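Local coordinates for glycoside hydrolase family 31 (Kribbella flavida DSM 17836, PDB 5X3I), which hydrolyses the alpha-1,3-glucosidic linkages of the cyclic tetrasaccharide cyclobis-(1->6)-alpha-nigerosyl inside the cell, yielding isomaltose, at residues A[311-314]-A[315-319]; A[376-379]-A[380-384]; A[610-613]-A[614-617]; A[337-340]-A[341-344]. The protein carries 1 engineered substitution. One frame throughout, in Å; residues are numbered along the deposited sequence.

Contact 1. Residues A[311-314]-A[315-319]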
loop_
_atom_site.group_PDB
_atom_site.type_symbol
_atom_site.label_atom_id
_atom_site.label_comp_id
_atom_site.label_asym_id
_atom_site.label_seq_id
_atom_site.Cartn_x
_atom_site.Cartn_y
_atom_site.Cartn_z
ATOM N N GLN A 311 -21.809 -11.129 15.036
ATOM C CA GLN A 311 -22.119 -10.231 16.141
ATOM C C GLN A 311 -21.636 -10.832 17.468
ATOM O O GLN A 311 -20.967 -10.164 18.243
ATOM C CB GLN A 311 -23.626 -9.931 16.191
ATOM C CG GLN A 311 -23.990 -8.875 17.213
ATOM C CD GLN A 311 -25.358 -8.250 16.983
ATOM O OE1 GLN A 311 -25.903 -8.280 15.874
ATOM N NE2 GLN A 311 -25.910 -7.656 18.035
ATOM N N GLN A 312 -21.937 -12.106 17.690
ATOM C CA GLN A 312 -21.515 -12.798 18.909
ATOM C C GLN A 312 -19.997 -12.736 19.131
ATOM O O GLN A 312 -19.544 -12.499 20.245
ATOM C CB GLN A 312 -21.983 -14.259 18.885
ATOM C CG GLN A 312 -21.392 -15.141 19.997
ATOM C CD GLN A 312 -21.913 -16.581 19.945
ATOM O OE1 GLN A 312 -22.910 -16.864 19.274
ATOM N NE2 GLN A 312 -21.236 -17.496 20.652
ATOM N N LEU A 313 -19.220 -12.924 18.068
ATOM C CA LEU A 313 -17.765 -12.911 18.191
ATOM C C LEU A 313 -17.200 -11.506 18.448
ATOM O O LEU A 313 -16.360 -11.330 19.329
ATOM C CB LEU A 313 -17.114 -13.524 16.948
ATOM C CG LEU A 313 -17.168 -15.053 16.878
ATOM C CD1 LEU A 313 -16.875 -15.566 15.476
ATOM C CD2 LEU A 313 -16.200 -15.668 17.881
ATOM N N VAL A 314 -17.658 -10.519 17.683
ATOM C CA VAL A 314 -17.186 -9.159 17.876
ATOM C C VAL A 314 -17.503 -8.713 19.301
ATOM O O VAL A 314 -16.643 -8.195 19.996
ATOM C CB VAL A 314 -17.809 -8.166 16.882
ATOM C CG1 VAL A 314 -17.497 -6.751 17.313
ATOM C CG2 VAL A 314 -17.307 -8.419 15.462
ATOM N N THR A 315 -18.726 -8.963 19.755
ATOM C CA THR A 315 -19.081 -8.541 21.101
ATOM C C THR A 315 -18.261 -9.334 22.133
ATOM O O THR A 315 -17.817 -8.760 23.114
ATOM C CB THR A 315 -20.615 -8.650 21.368
ATOM O OG1 THR A 315 -21.063 -9.994 21.230
ATOM C CG2 THR A 315 -21.378 -7.782 20.392
ATOM N N ALA A 316 -17.995 -10.615 21.886
ATOM C CA ALA A 316 -17.175 -11.404 22.821
ATOM C C ALA A 316 -15.754 -10.862 22.956
ATOM O O ALA A 316 -15.254 -10.704 24.067
ATOM C CB ALA A 316 -17.126 -12.863 22.408
ATOM N N ARG A 317 -15.112 -10.583 21.822
ATOM C CA ARG A 317 -13.745 -10.074 21.818
ATOM C C ARG A 317 -13.657 -8.700 22.505
ATOM O O ARG A 317 -12.723 -8.443 23.257
ATOM C CB ARG A 317 -13.199 -9.990 20.377
ATOM C CG ARG A 317 -13.069 -11.345 19.641
ATOM C CD ARG A 317 -12.018 -12.294 20.242
ATOM N NE ARG A 317 -12.041 -13.585 19.554
ATOM C CZ ARG A 317 -12.812 -14.609 19.904
ATOM N NH1 ARG A 317 -13.612 -14.507 20.958
ATOM N NH2 ARG A 317 -12.795 -15.730 19.200
ATOM N N MET A 318 -14.626 -7.826 22.249
ATOM C CA MET A 318 -14.613 -6.507 22.877
ATOM C C MET A 318 -14.946 -6.614 24.374
ATOM O O MET A 318 -14.405 -5.879 25.180
ATOM C CB MET A 318 -15.585 -5.554 22.174
ATOM C CG MET A 318 -15.195 -5.183 20.739
ATOM S SD MET A 318 -13.558 -4.436 20.592
ATOM C CE MET A 318 -12.560 -5.845 20.144
ATOM N N ASP A 319 -15.818 -7.546 24.733
ATOM C CA ASP A 319 -16.112 -7.787 26.143
ATOM C C ASP A 319 -14.833 -8.226 26.854
ATOM O O ASP A 319 -14.571 -7.812 27.976
ATOM C CB ASP A 319 -17.215 -8.840 26.327
ATOM C CG ASP A 319 -18.610 -8.274 26.117
ATOM O OD1 ASP A 319 -18.744 -7.071 25.874
ATOM O OD2 ASP A 319 -19.582 -9.043 26.204
#
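Q311 meets T315 one turn on, at the start of helix 311-323. T315 N is bonded to Q311 O at 3.0 Å, and T315 CG2 packs against the same carbonyl at 3.2 Å. The polar end of Q311 turns elsewhere: OE1 takes a hydrogen bond from D374 N, tying the head of this helix to the approach of helix 375-384. Q312 O accepts from A316 N at 2.9 Å, and A316 CB rests on that carbonyl oxygen. T315 OG1 lies near Q311 O and Q312 O, at 3.0 and 3.1 Å. L313 passes its backbone oxygen to R317 N, while its side chain runs alongside R317, both pointing the same way. The methyl CD2 of L313 approaches NH2 of R317 obliquely at 3.7 Å. R317 is bent at its second torsion (chi2 -66°), and its guanidinium lies beside L313; its NE forms a salt bridge with D607. V314, buried, hands its carbonyl to M318 N at 3.0 Å. CG1 of V314, trans to the backbone nitrogen (chi1 169°), comes only within 4.4 Å of M318 CG, a loose apolar touch. Both residues face strand 330-333, where V314 meets I333 and M318 meets V331, as expected of the helix in the beta-alpha-beta unit 302-304, 311-323, 330-333 of the TIM barrel. The chemistry implies an amphipathic helix: V314 and M318 give the strand an apolar face, while R317 spends its charge on D607 and L313 adds an apolar contact through CD2.

Contact 2. Residues A[376-379]-A[380-384]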
loop_
_atom_site.group_PDB
_atom_site.type_symbol
_atom_site.label_atom_id
_atom_site.label_comp_id
_atom_site.label_asym_id
_atom_site.label_seq_id
_atom_site.Cartn_x
_atom_site.Cartn_y
_atom_site.Cartn_z
ATOM N N LYS A 376 -27.278 -2.617 14.746
ATOM C CA LYS A 376 -27.406 -1.294 15.349
ATOM C C LYS A 376 -27.210 -1.359 16.866
ATOM O O LYS A 376 -26.548 -0.507 17.442
ATOM C CB LYS A 376 -28.758 -0.659 15.022
ATOM C CG LYS A 376 -28.991 0.674 15.745
ATOM C CD LYS A 376 -30.233 1.418 15.254
ATOM C CE LYS A 376 -30.651 2.529 16.244
ATOM N NZ LYS A 376 -29.524 3.445 16.614
ATOM N N ALA A 377 -27.780 -2.376 17.509
ATOM C CA ALA A 377 -27.611 -2.534 18.950
ATOM C C ALA A 377 -26.147 -2.786 19.299
ATOM O O ALA A 377 -25.641 -2.244 20.270
ATOM C CB ALA A 377 -28.485 -3.670 19.479
ATOM N N MET A 378 -25.470 -3.606 18.502
ATOM C CA MET A 378 -24.051 -3.865 18.722
ATOM C C MET A 378 -23.250 -2.564 18.651
ATOM O O MET A 378 -22.458 -2.262 19.537
ATOM C CB MET A 378 -23.507 -4.870 17.699
ATOM C CG MET A 378 -22.005 -5.102 17.822
ATOM S SD MET A 378 -21.288 -6.023 16.445
ATOM C CE MET A 378 -21.674 -4.955 15.080
ATOM N N ILE A 379 -23.492 -1.786 17.605
ATOM C CA ILE A 379 -22.741 -0.560 17.380
ATOM C C ILE A 379 -23.085 0.493 18.436
ATOM O O ILE A 379 -22.211 1.202 18.903
ATOM C CB ILE A 379 -22.992 0.004 15.961
ATOM C CG1 ILE A 379 -22.435 -0.952 14.909
ATOM C CG2 ILE A 379 -22.369 1.374 15.790
ATOM C CD1 ILE A 379 -22.866 -0.616 13.494
ATOM N N ASP A 380 -24.355 0.582 18.813
ATOM C CA ASP A 380 -24.748 1.521 19.851
ATOM C C ASP A 380 -24.023 1.197 21.162
ATOM O O ASP A 380 -23.518 2.092 21.817
ATOM C CB ASP A 380 -26.266 1.521 20.045
ATOM C CG ASP A 380 -27.003 2.159 18.874
ATOM O OD1 ASP A 380 -26.346 2.743 17.989
ATOM O OD2 ASP A 380 -28.242 2.080 18.838
ATOM N N GLU A 381 -23.936 -0.082 21.518
ATOM C CA GLU A 381 -23.228 -0.457 22.740
ATOM C C GLU A 381 -21.743 -0.128 22.656
ATOM O O GLU A 381 -21.189 0.412 23.605
ATOM C CB GLU A 381 -23.406 -1.939 23.069
ATOM C CG GLU A 381 -22.576 -2.413 24.280
ATOM C CD GLU A 381 -22.931 -1.698 25.607
ATOM O OE1 GLU A 381 -24.020 -1.115 25.723
ATOM O OE2 GLU A 381 -22.112 -1.732 26.539
ATOM N N LEU A 382 -21.109 -0.435 21.524
ATOM C CA LEU A 382 -19.691 -0.121 21.346
ATOM C C LEU A 382 -19.475 1.393 21.459
ATOM O O LEU A 382 -18.560 1.842 22.135
ATOM C CB LEU A 382 -19.168 -0.652 19.999
ATOM C CG LEU A 382 -19.127 -2.178 19.839
ATOM C CD1 LEU A 382 -18.639 -2.592 18.471
ATOM C CD2 LEU A 382 -18.242 -2.811 20.912
ATOM N N HIS A 383 -20.335 2.168 20.812
ATOM C CA HIS A 383 -20.260 3.620 20.914
ATOM C C HIS A 383 -20.427 4.079 22.368
ATOM O O HIS A 383 -19.721 4.979 22.819
ATOM C CB HIS A 383 -21.307 4.285 20.018
ATOM C CG HIS A 383 -20.930 4.323 18.565
ATOM N ND1 HIS A 383 -21.801 4.734 17.581
ATOM C CD2 HIS A 383 -19.777 4.003 17.934
ATOM C CE1 HIS A 383 -21.199 4.675 16.406
ATOM N NE2 HIS A 383 -19.969 4.233 16.590
ATOM N N ALA A 384 -21.333 3.429 23.097
ATOM C CA ALA A 384 -21.562 3.758 24.505
ATOM C C ALA A 384 -20.286 3.553 25.325
ATOM O O ALA A 384 -20.019 4.297 26.260
ATOM C CB ALA A 384 -22.712 2.921 25.079
HETATM O O HOH W 1 -27.704 3.955 15.050
#
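K376 reaches forward one helical turn to D380 and grips it in a salt bridge, with NZ 2.9 Å from OD2. The lysine chain leaves the helix with CG trans to the backbone nitrogen (chi1 174°) and stays extended until its last bond, where a bend (chi4 51°) brings NZ round to the carboxylate. There it meets the syn lone pair of OD2, on the side of the other oxygen. The methylene chain lies along the acid too, CG of K376 standing 3.5 Å from D380 OD2. Further along the helix, I379 and H383 lie side by side and point the same way. CG2 of I379 sits over a face of the imidazole in a CH-pi contact, 3.8 Å from the ring centroid and displaced toward its rim, nearest to CE1 at 3.6 Å. The far end of the ring is held by D466, which bonds NE2. All this belongs to helix 375-384, which leads into strand 388-393 of the parallel TIM barrel and presses M378 and L382 on helix 311-323 and strand 330-333. Those two buried residues also touch each other, M378 CG to L382 CD1 at 4.2 Å. Beneath the side chains the helix ladder is regular, H383 N reaching I379 O at 2.8 Å. E381 turns its carboxylate to R385, with which OE2 forms a salt bridge.

Contact 3. Residues A[610-613]-A[614-617]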
loop_
_atom_site.group_PDB
_atom_site.type_symbol
_atom_site.label_atom_id
_atom_site.label_comp_id
_atom_site.label_asym_id
_atom_site.label_seq_id
_atom_site.Cartn_x
_atom_site.Cartn_y
_atom_site.Cartn_z
ATOM N N PRO A 610 -4.094 -9.729 22.777
ATOM C CA PRO A 610 -3.097 -9.936 23.836
ATOM C C PRO A 610 -3.348 -11.219 24.628
ATOM O O PRO A 610 -2.401 -11.923 24.965
ATOM C CB PRO A 610 -3.271 -8.708 24.733
ATOM C CG PRO A 610 -3.901 -7.690 23.878
ATOM C CD PRO A 610 -4.750 -8.418 22.881
ATOM N N TRP A 611 -4.609 -11.533 24.898
ATOM C CA TRP A 611 -4.915 -12.699 25.706
ATOM C C TRP A 611 -4.742 -13.996 24.937
ATOM O O TRP A 611 -4.354 -15.003 25.518
ATOM C CB TRP A 611 -6.332 -12.619 26.280
ATOM C CG TRP A 611 -7.426 -12.456 25.273
ATOM C CD1 TRP A 611 -8.145 -13.445 24.680
ATOM C CD2 TRP A 611 -7.948 -11.223 24.767
ATOM N NE1 TRP A 611 -9.078 -12.909 23.830
ATOM C CE2 TRP A 611 -8.973 -11.545 23.864
ATOM C CE3 TRP A 611 -7.644 -9.880 24.989
ATOM C CZ2 TRP A 611 -9.691 -10.574 23.180
ATOM C CZ3 TRP A 611 -8.352 -8.918 24.306
ATOM C CH2 TRP A 611 -9.368 -9.268 23.416
ATOM N N HIS A 612 -5.036 -13.994 23.641
ATOM C CA HIS A 612 -4.812 -15.215 22.878
ATOM C C HIS A 612 -3.323 -15.487 22.719
ATOM O O HIS A 612 -2.895 -16.637 22.706
ATOM C CB HIS A 612 -5.462 -15.173 21.507
ATOM C CG HIS A 612 -5.346 -16.465 20.770
ATOM N ND1 HIS A 612 -5.930 -17.627 21.223
ATOM C CD2 HIS A 612 -4.680 -16.795 19.640
ATOM C CE1 HIS A 612 -5.644 -18.613 20.393
ATOM N NE2 HIS A 612 -4.891 -18.134 19.422
ATOM N N VAL A 613 -2.541 -14.423 22.591
ATOM C CA VAL A 613 -1.100 -14.572 22.499
ATOM C C VAL A 613 -0.579 -15.139 23.822
ATOM O O VAL A 613 0.245 -16.051 23.831
ATOM C CB VAL A 613 -0.406 -13.238 22.162
ATOM C CG1 VAL A 613 1.098 -13.360 22.322
ATOM C CG2 VAL A 613 -0.751 -12.807 20.735
ATOM N N ALA A 614 -1.088 -14.607 24.932
ATOM C CA ALA A 614 -0.747 -15.115 26.255
ATOM C C ALA A 614 -1.078 -16.591 26.353
ATOM O O ALA A 614 -0.263 -17.381 26.807
ATOM C CB ALA A 614 -1.477 -14.335 27.342
ATOM N N GLU A 615 -2.270 -16.959 25.902
ATOM C CA GLU A 615 -2.707 -18.342 25.961
ATOM C C GLU A 615 -1.843 -19.251 25.100
ATOM O O GLU A 615 -1.505 -20.355 25.508
ATOM C CB GLU A 615 -4.166 -18.470 25.528
ATOM C CG GLU A 615 -4.666 -19.904 25.545
ATOM C CD GLU A 615 -6.157 -20.021 25.289
ATOM O OE1 GLU A 615 -6.853 -18.982 25.288
ATOM O OE2 GLU A 615 -6.635 -21.158 25.088
ATOM N N THR A 616 -1.494 -18.787 23.905
ATOM C CA THR A 616 -0.742 -19.608 22.974
ATOM C C THR A 616 0.661 -19.828 23.502
ATOM O O THR A 616 1.168 -20.943 23.488
ATOM C CB THR A 616 -0.670 -18.979 21.568
ATOM O OG1 THR A 616 -1.996 -18.768 21.074
ATOM C CG2 THR A 616 0.035 -19.914 20.615
ATOM N N THR A 617 1.276 -18.752 23.973
ATOM C CA THR A 617 2.648 -18.789 24.453
ATOM C C THR A 617 2.784 -19.338 25.868
ATOM O O THR A 617 3.850 -19.810 26.253
ATOM C CB THR A 617 3.276 -17.397 24.421
ATOM O OG1 THR A 617 2.562 -16.532 25.311
ATOM C CG2 THR A 617 3.241 -16.833 23.006
HETATM O O HOH W 2 -7.966 -17.665 23.166
#
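H612 and V613 each offer one carbonyl oxygen to two donors of a threonine a turn later. H612 O takes T616 N and T616 OG1, each at 2.8 Å, from opposite faces of its plane; V613 O is gripped likewise by T617 N at 2.9 Å and T617 OG1 at 2.8 Å. The T617 hydroxyl stands between its own nitrogen and carbonyl carbon (chi1 63°), folded back onto the helix, and also accepts from D619 N beyond the helix end. Water mediates the next link: one molecule in the plane of the imidazole, 2.8 Å from H612 ND1, donates to E615 OE1 at 2.7 Å. Nonbonded packing completes the contact. T616 OG1 lies over a face of the H612 ring, 3.4 Å from NE2, whose own hydrogen bond goes to L605 O. V613 CG1 touches T617 CG2 at 4.1 Å, and V613 itself packs on V622 and Y579 of the neighbouring helices 622-650 and 576-586. The chemistry implies that, as the short helix 610-617 closes, its last two threonines fold their hydroxyls back onto the helix's own carbonyls, so that each of these oxygens has two donors, while both ring nitrogens of H612 have polar partners.

Contact 4. Residues A[337-340]-A[341-344]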
loop_
_atom_site.group_PDB
_atom_site.type_symbol
_atom_site.label_atom_id
_atom_site.label_comp_id
_atom_site.label_asym_id
_atom_site.label_seq_id
_atom_site.Cartn_x
_atom_site.Cartn_y
_atom_site.Cartn_z
ATOM N N SER A 337 -19.897 -8.873 6.063
ATOM C CA SER A 337 -20.820 -8.654 4.961
ATOM C C SER A 337 -21.334 -9.953 4.376
ATOM O O SER A 337 -20.913 -11.023 4.778
ATOM C CB SER A 337 -20.158 -7.818 3.851
ATOM O OG SER A 337 -19.296 -8.591 3.019
ATOM N N ASP A 338 -22.215 -9.832 3.390
ATOM C CA ASP A 338 -22.741 -10.978 2.658
ATOM C C ASP A 338 -21.669 -11.698 1.839
ATOM O O ASP A 338 -21.942 -12.715 1.225
ATOM C CB ASP A 338 -23.902 -10.558 1.742
ATOM C CG ASP A 338 -23.516 -9.484 0.714
ATOM O OD1 ASP A 338 -22.320 -9.251 0.451
ATOM O OD2 ASP A 338 -24.437 -8.865 0.164
ATOM N N GLU A 339 -20.472 -11.128 1.788
ATOM C CA GLU A 339 -19.387 -11.659 0.973
ATOM C C GLU A 339 -19.791 -11.760 -0.494
ATOM O O GLU A 339 -19.254 -12.567 -1.232
ATOM C CB GLU A 339 -18.916 -13.032 1.482
ATOM C CG GLU A 339 -18.346 -13.037 2.899
ATOM C CD GLU A 339 -17.164 -12.090 3.071
ATOM O OE1 GLU A 339 -16.533 -11.702 2.064
ATOM O OE2 GLU A 339 -16.859 -11.736 4.224
ATOM N N GLN A 340 -20.731 -10.926 -0.918
ATOM C CA GLN A 340 -21.035 -10.855 -2.329
ATOM C C GLN A 340 -20.794 -9.429 -2.808
ATOM O O GLN A 340 -19.735 -9.147 -3.347
ATOM C CB GLN A 340 -22.467 -11.337 -2.600
ATOM C CG GLN A 340 -22.618 -12.842 -2.334
ATOM C CD GLN A 340 -23.936 -13.444 -2.800
ATOM O OE1 GLN A 340 -24.723 -12.814 -3.498
ATOM N NE2 GLN A 340 -24.177 -14.683 -2.397
ATOM N N GLY A 341 -21.694 -8.539 -2.518
ATOM C CA GLY A 341 -21.480 -7.153 -2.795
ATOM C C GLY A 341 -20.593 -6.388 -1.829
ATOM O O GLY A 341 -20.104 -5.380 -2.178
ATOM N N ILE A 342 -20.438 -6.901 -0.610
ATOM C CA ILE A 342 -19.642 -6.287 0.425
ATOM C C ILE A 342 -20.148 -4.886 0.730
ATOM O O ILE A 342 -19.388 -3.986 0.937
ATOM C CB ILE A 342 -18.135 -6.251 0.109
ATOM C CG1 ILE A 342 -17.702 -7.400 -0.792
ATOM C CG2 ILE A 342 -17.302 -6.226 1.368
ATOM C CD1 ILE A 342 -17.757 -8.773 -0.196
ATOM N N THR A 343 -21.452 -4.733 0.726
ATOM C CA THR A 343 -22.084 -3.512 1.121
ATOM C C THR A 343 -23.352 -3.797 1.918
ATOM O O THR A 343 -24.108 -2.928 2.177
ATOM C CB THR A 343 -22.325 -2.563 -0.081
ATOM O OG1 THR A 343 -22.700 -1.278 0.374
ATOM C CG2 THR A 343 -23.381 -3.136 -0.974
ATOM N N ILE A 344 -23.522 -5.042 2.323
ATOM C CA ILE A 344 -24.695 -5.477 3.094
ATOM C C ILE A 344 -24.304 -6.443 4.228
ATOM O O ILE A 344 -23.472 -7.314 4.024
ATOM C CB ILE A 344 -25.729 -6.164 2.155
ATOM C CG1 ILE A 344 -26.361 -5.142 1.208
ATOM C CG2 ILE A 344 -26.806 -6.904 2.942
ATOM C CD1 ILE A 344 -27.237 -5.759 0.144
HETATM O O HOH W 3 -23.513 -6.367 -0.607
HETATM O O HOH W 4 -24.665 -8.355 -2.629
#
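The backbone folds back on itself so that D338 N reaches I344 O at 2.9 Å, with E339 and I342 both in the left-handed helical region. The D338 carboxylate fills the bend this makes. Its first torsion (chi1 58°) sets CG between the backbone nitrogen and carbonyl carbon, turning OD1 toward the amides that follow. OD1 receives two of them: Q340 N at 2.7 Å, from well above the carboxylate plane, and I342 N at 3.2 Å, on the syn side and close to the plane. The bond to Q340 N makes an Asx turn. One residue earlier S337 OG accepts from E339 N at 3.1 Å, an ST turn, so the ST turn and the Asx turn follow each other one residue apart. The loop follows strand 330-333 of the TIM barrel, and the side chain of I342 is about 9 Å from that of A471, the engineered position of the inferred nucleophile, which is consistent with a loop at the catalytic end of the barrel. OD2 of D338 works through solvent: one water donates to it at 2.8 Å and accepts from T343 N, and a second bridges it to G341 N. I342 folds its side chain over the ST turn. Its first torsion is twisted away from a staggered position (chi1 -29°), bringing CD1 to 3.5 Å from E339 CA and CG2 to 3.5 Å from S337 OG. I344 CB packs against D338 OD2. Outside the loop, I342 O accepts from Q393 NE2 and E339 O from K398 NZ.

Overall arrangement
All four contacts lie in the family 31 TIM-barrel domain, in the chain order contact 1, contact 4, contact 2, contact 3. Contacts 1 and 2, with centres about 12 Å apart, are on adjacent helices, 311-323 and 375-384, and touch directly: M378 packs on Q311, V314 and T315, and L382 on M318. Contact 3, on helix 610-617 and about 17 Å from contact 1 between centres, touches it where W611 CH2 meets R317 O. Helix 311-323 thus touches both helix 375-384 and helix 610-617, linking an early and a late part of the domain's chain. Contact 4 touches none of them; its loop, about 20 Å from contact 1 between centres, lies nearer the active site.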